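Local coordinates for protein acetaldehyde dehydrogenase (Acetylating) (Geobacillus thermoglucosidasius, PDB 5J78) that probably catalyses the NAD-linked, coenzyme A-dependent oxidation of acetaldehyde to acetyl-CoA, and the reverse reaction, at residues I254-I262 and K288-Q296. Residues are numbered along the deposited sequence; the frame is centred on the assembly and turned at random.
Sequences IAKAVQLII and KVVAELKQQ
V258 and L293 pack at the buried heart of this helix pair, V258 CG1 lying 3.8 Å from L293 CD2. V258 stands with CG1 anti to the backbone N (chi1 168°), which turns that methyl to L293 and to the amide of Q296, while CG2 rests on the aliphatic part of E292. One turn further on, I262 brings its CD1 to within 3.5 Å of Q296 CB and also reaches L293 CD2. At the other end I254 divides its branches: CG2 meets V289 CG2 at 3.9 Å, and CD1 lies against the start of the K288 chain.

The outer side is polar and nearer the solvent, loose at exposed A255 and at K288, whose end leads away. The E292 chain bends at chi2 (66°), laying CG and the carboxylate over A255, with 4.0 Å between E292 CD and A255 CB. Just past its helix, Q296 reaches across to helix 254-262: NE2 donates to A255 O at 3.2 Å, in the carbonyl plane on a lone pair, although that oxygen already accepts from Q259 N. The same NE2 donates to E292 OE2 at 3.1 Å, from the anti side, tilted out of the carboxylate plane, and these two bonds fix the rotation of the amide, with OE1 set against Q259 CA. A leucine at Q296 would probably leave the E292 carboxylate without this donor and free to turn, and A255 O without its inter-helix partner.

The axes approach to 9.6 Å and cross at -51°. Beneath them, V289 and L293 rest on F370 and I261 on L279, both in strands of the parallel sheet. Helices 254-265 and 286-295, following strands 244-248 and 276-282 in successive β-α units, form part of one helical layer on that sheet, as in the α/β catalytic domain of aldehyde dehydrogenases.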
loop_
_atom_site.group_PDB
_atom_site.type_symbol
_atom_site.label_atom_id
_atom_site.label_comp_id
_atom_site.label_asym_id
_atom_site.label_seq_id
_atom_site.Cartn_x
_atom_site.Cartn_y
_atom_site.Cartn_z
ATOM N N ILE A 254 27.383 47.007 -11.744
ATOM C CA ILE A 254 26.856 46.112 -12.782
ATOM C C ILE A 254 27.903 45.136 -13.327
ATOM O O ILE A 254 27.623 43.951 -13.524
ATOM C CB ILE A 254 26.250 46.924 -13.948
ATOM C CG1 ILE A 254 25.018 47.684 -13.442
ATOM C CG2 ILE A 254 25.873 46.010 -15.136
ATOM C CD1 ILE A 254 24.443 48.677 -14.412
ATOM N N ALA A 255 29.116 45.617 -13.547
ATOM C CA ALA A 255 30.169 44.756 -14.061
ATOM C C ALA A 255 30.498 43.621 -13.081
ATOM O O ALA A 255 30.681 42.461 -13.475
ATOM C CB ALA A 255 31.397 45.569 -14.350
ATOM N N LYS A 256 30.590 43.963 -11.804
ATOM C CA LYS A 256 30.930 42.984 -10.772
ATOM C C LYS A 256 29.776 41.978 -10.564
ATOM O O LYS A 256 29.989 40.776 -10.354
ATOM C CB LYS A 256 31.270 43.718 -9.473
ATOM C CG LYS A 256 31.636 42.844 -8.292
ATOM C CD LYS A 256 32.962 42.149 -8.509
ATOM C CE LYS A 256 33.284 41.205 -7.365
ATOM N NZ LYS A 256 33.778 39.895 -7.882
ATOM N N ALA A 257 28.555 42.486 -10.645
ATOM C CA ALA A 257 27.372 41.667 -10.453
ATOM C C ALA A 257 27.265 40.614 -11.551
ATOM O O ALA A 257 27.066 39.427 -11.274
ATOM C CB ALA A 257 26.139 42.537 -10.434
ATOM N N VAL A 258 27.423 41.055 -12.796
ATOM C CA VAL A 258 27.358 40.163 -13.945
ATOM C C VAL A 258 28.433 39.102 -13.871
ATOM O O VAL A 258 28.178 37.935 -14.182
ATOM C CB VAL A 258 27.507 40.939 -15.285
ATOM C CG1 VAL A 258 27.728 39.984 -16.471
ATOM C CG2 VAL A 258 26.297 41.766 -15.522
ATOM N N GLN A 259 29.635 39.514 -13.484
ATOM C CA GLN A 259 30.740 38.585 -13.318
ATOM C C GLN A 259 30.428 37.517 -12.268
ATOM O O GLN A 259 30.687 36.327 -12.483
ATOM C CB GLN A 259 32.011 39.351 -12.939
ATOM C CG GLN A 259 33.265 38.505 -12.853
ATOM C CD GLN A 259 33.403 37.766 -11.531
ATOM O OE1 GLN A 259 33.311 38.365 -10.456
ATOM N NE2 GLN A 259 33.622 36.452 -11.606
ATOM N N LEU A 260 29.887 37.929 -11.128
ATOM C CA LEU A 260 29.559 36.966 -10.079
ATOM C C LEU A 260 28.480 35.997 -10.579
ATOM O O LEU A 260 28.573 34.784 -10.344
ATOM C CB LEU A 260 29.100 37.682 -8.795
ATOM C CG LEU A 260 30.189 38.463 -8.054
ATOM C CD1 LEU A 260 29.608 39.523 -7.111
ATOM C CD2 LEU A 260 31.111 37.524 -7.307
ATOM N N ILE A 261 27.491 36.531 -11.300
ATOM C CA ILE A 261 26.369 35.735 -11.800
ATOM C C ILE A 261 26.809 34.724 -12.863
ATOM O O ILE A 261 26.388 33.566 -12.841
ATOM C CB ILE A 261 25.265 36.641 -12.382
ATOM C CG1 ILE A 261 24.518 37.361 -11.250
ATOM C CG2 ILE A 261 24.266 35.826 -13.188
ATOM C CD1 ILE A 261 23.673 38.546 -11.734
ATOM N N ILE A 262 27.671 35.148 -13.784
ATOM C CA ILE A 262 28.096 34.263 -14.867
ATOM C C ILE A 262 28.999 33.176 -14.315
ATOM O O ILE A 262 28.877 32.007 -14.684
ATOM C CB ILE A 262 28.815 35.045 -16.004
ATOM C CG1 ILE A 262 27.786 35.826 -16.811
ATOM C CG2 ILE A 262 29.567 34.098 -16.921
ATOM C CD1 ILE A 262 28.392 36.791 -17.882
ATOM N N LYS A 288 22.460 48.737 -19.848
ATOM C CA LYS A 288 23.826 48.509 -19.361
ATOM C C LYS A 288 24.049 47.038 -18.975
ATOM O O LYS A 288 25.124 46.478 -19.206
ATOM C CB LYS A 288 24.150 49.380 -18.151
ATOM C CG LYS A 288 24.202 50.867 -18.384
ATOM C CD LYS A 288 25.093 51.507 -17.316
ATOM C CE LYS A 288 24.918 53.013 -17.229
ATOM N NZ LYS A 288 23.548 53.353 -16.753
ATOM N N VAL A 289 23.029 46.417 -18.389
ATOM C CA VAL A 289 23.162 45.053 -17.884
ATOM C C VAL A 289 23.284 44.100 -19.073
ATOM O O VAL A 289 24.186 43.253 -19.123
ATOM C CB VAL A 289 21.957 44.671 -16.957
ATOM C CG1 VAL A 289 21.940 43.199 -16.647
ATOM C CG2 VAL A 289 22.037 45.429 -15.646
ATOM N N VAL A 290 22.385 44.263 -20.037
ATOM C CA VAL A 290 22.403 43.462 -21.259
ATOM C C VAL A 290 23.768 43.560 -21.961
ATOM O O VAL A 290 24.345 42.557 -22.395
ATOM C CB VAL A 290 21.284 43.916 -22.227
ATOM C CG1 VAL A 290 21.514 43.378 -23.653
ATOM C CG2 VAL A 290 19.930 43.475 -21.725
ATOM N N ALA A 291 24.292 44.775 -22.047
ATOM C CA ALA A 291 25.531 45.004 -22.765
ATOM C C ALA A 291 26.679 44.373 -21.995
ATOM O O ALA A 291 27.566 43.746 -22.579
ATOM C CB ALA A 291 25.757 46.515 -22.982
ATOM N N GLU A 292 26.649 44.504 -20.673
ATOM C CA GLU A 292 27.686 43.908 -19.850
ATOM C C GLU A 292 27.640 42.366 -19.917
ATOM O O GLU A 292 28.685 41.704 -19.937
ATOM C CB GLU A 292 27.554 44.394 -18.408
ATOM C CG GLU A 292 28.736 44.045 -17.532
ATOM C CD GLU A 292 30.006 44.757 -17.958
ATOM O OE1 GLU A 292 29.970 45.998 -18.088
ATOM O OE2 GLU A 292 31.038 44.083 -18.157
ATOM N N LEU A 293 26.436 41.801 -19.969
ATOM C CA LEU A 293 26.277 40.350 -20.102
ATOM C C LEU A 293 26.837 39.883 -21.456
ATOM O O LEU A 293 27.570 38.888 -21.537
ATOM C CB LEU A 293 24.803 39.934 -19.976
ATOM C CG LEU A 293 24.218 39.742 -18.562
ATOM C CD1 LEU A 293 22.685 39.860 -18.585
ATOM C CD2 LEU A 293 24.636 38.385 -17.973
ATOM N N LYS A 294 26.474 40.589 -22.525
ATOM C CA LYS A 294 27.015 40.271 -23.845
ATOM C C LYS A 294 28.536 40.338 -23.823
ATOM O O LYS A 294 29.206 39.438 -24.333
ATOM C CB LYS A 294 26.435 41.210 -24.909
ATOM C CG LYS A 294 25.017 40.831 -25.353
ATOM C CD LYS A 294 24.507 41.751 -26.431
ATOM C CE LYS A 294 23.195 41.298 -26.987
ATOM N NZ LYS A 294 22.620 42.337 -27.895
ATOM N N GLN A 295 29.078 41.387 -23.207
ATOM C CA GLN A 295 30.521 41.575 -23.166
ATOM C C GLN A 295 31.223 40.443 -22.444
ATOM O O GLN A 295 32.380 40.141 -22.735
ATOM C CB GLN A 295 30.865 42.913 -22.497
ATOM C CG GLN A 295 32.312 43.344 -22.662
ATOM C CD GLN A 295 32.645 43.812 -24.081
ATOM O OE1 GLN A 295 31.827 44.449 -24.759
ATOM N NE2 GLN A 295 33.850 43.494 -24.535
ATOM N N GLN A 296 30.528 39.806 -21.508
ATOM C CA GLN A 296 31.140 38.758 -20.691
ATOM C C GLN A 296 30.746 37.340 -21.149
ATOM O O GLN A 296 31.031 36.351 -20.458
ATOM C CB GLN A 296 30.770 38.969 -19.207
ATOM C CG GLN A 296 31.367 40.244 -18.593
ATOM C CD GLN A 296 31.355 40.288 -17.054
ATOM O OE1 GLN A 296 31.605 39.280 -16.383
ATOM N NE2 GLN A 296 31.085 41.472 -16.495
#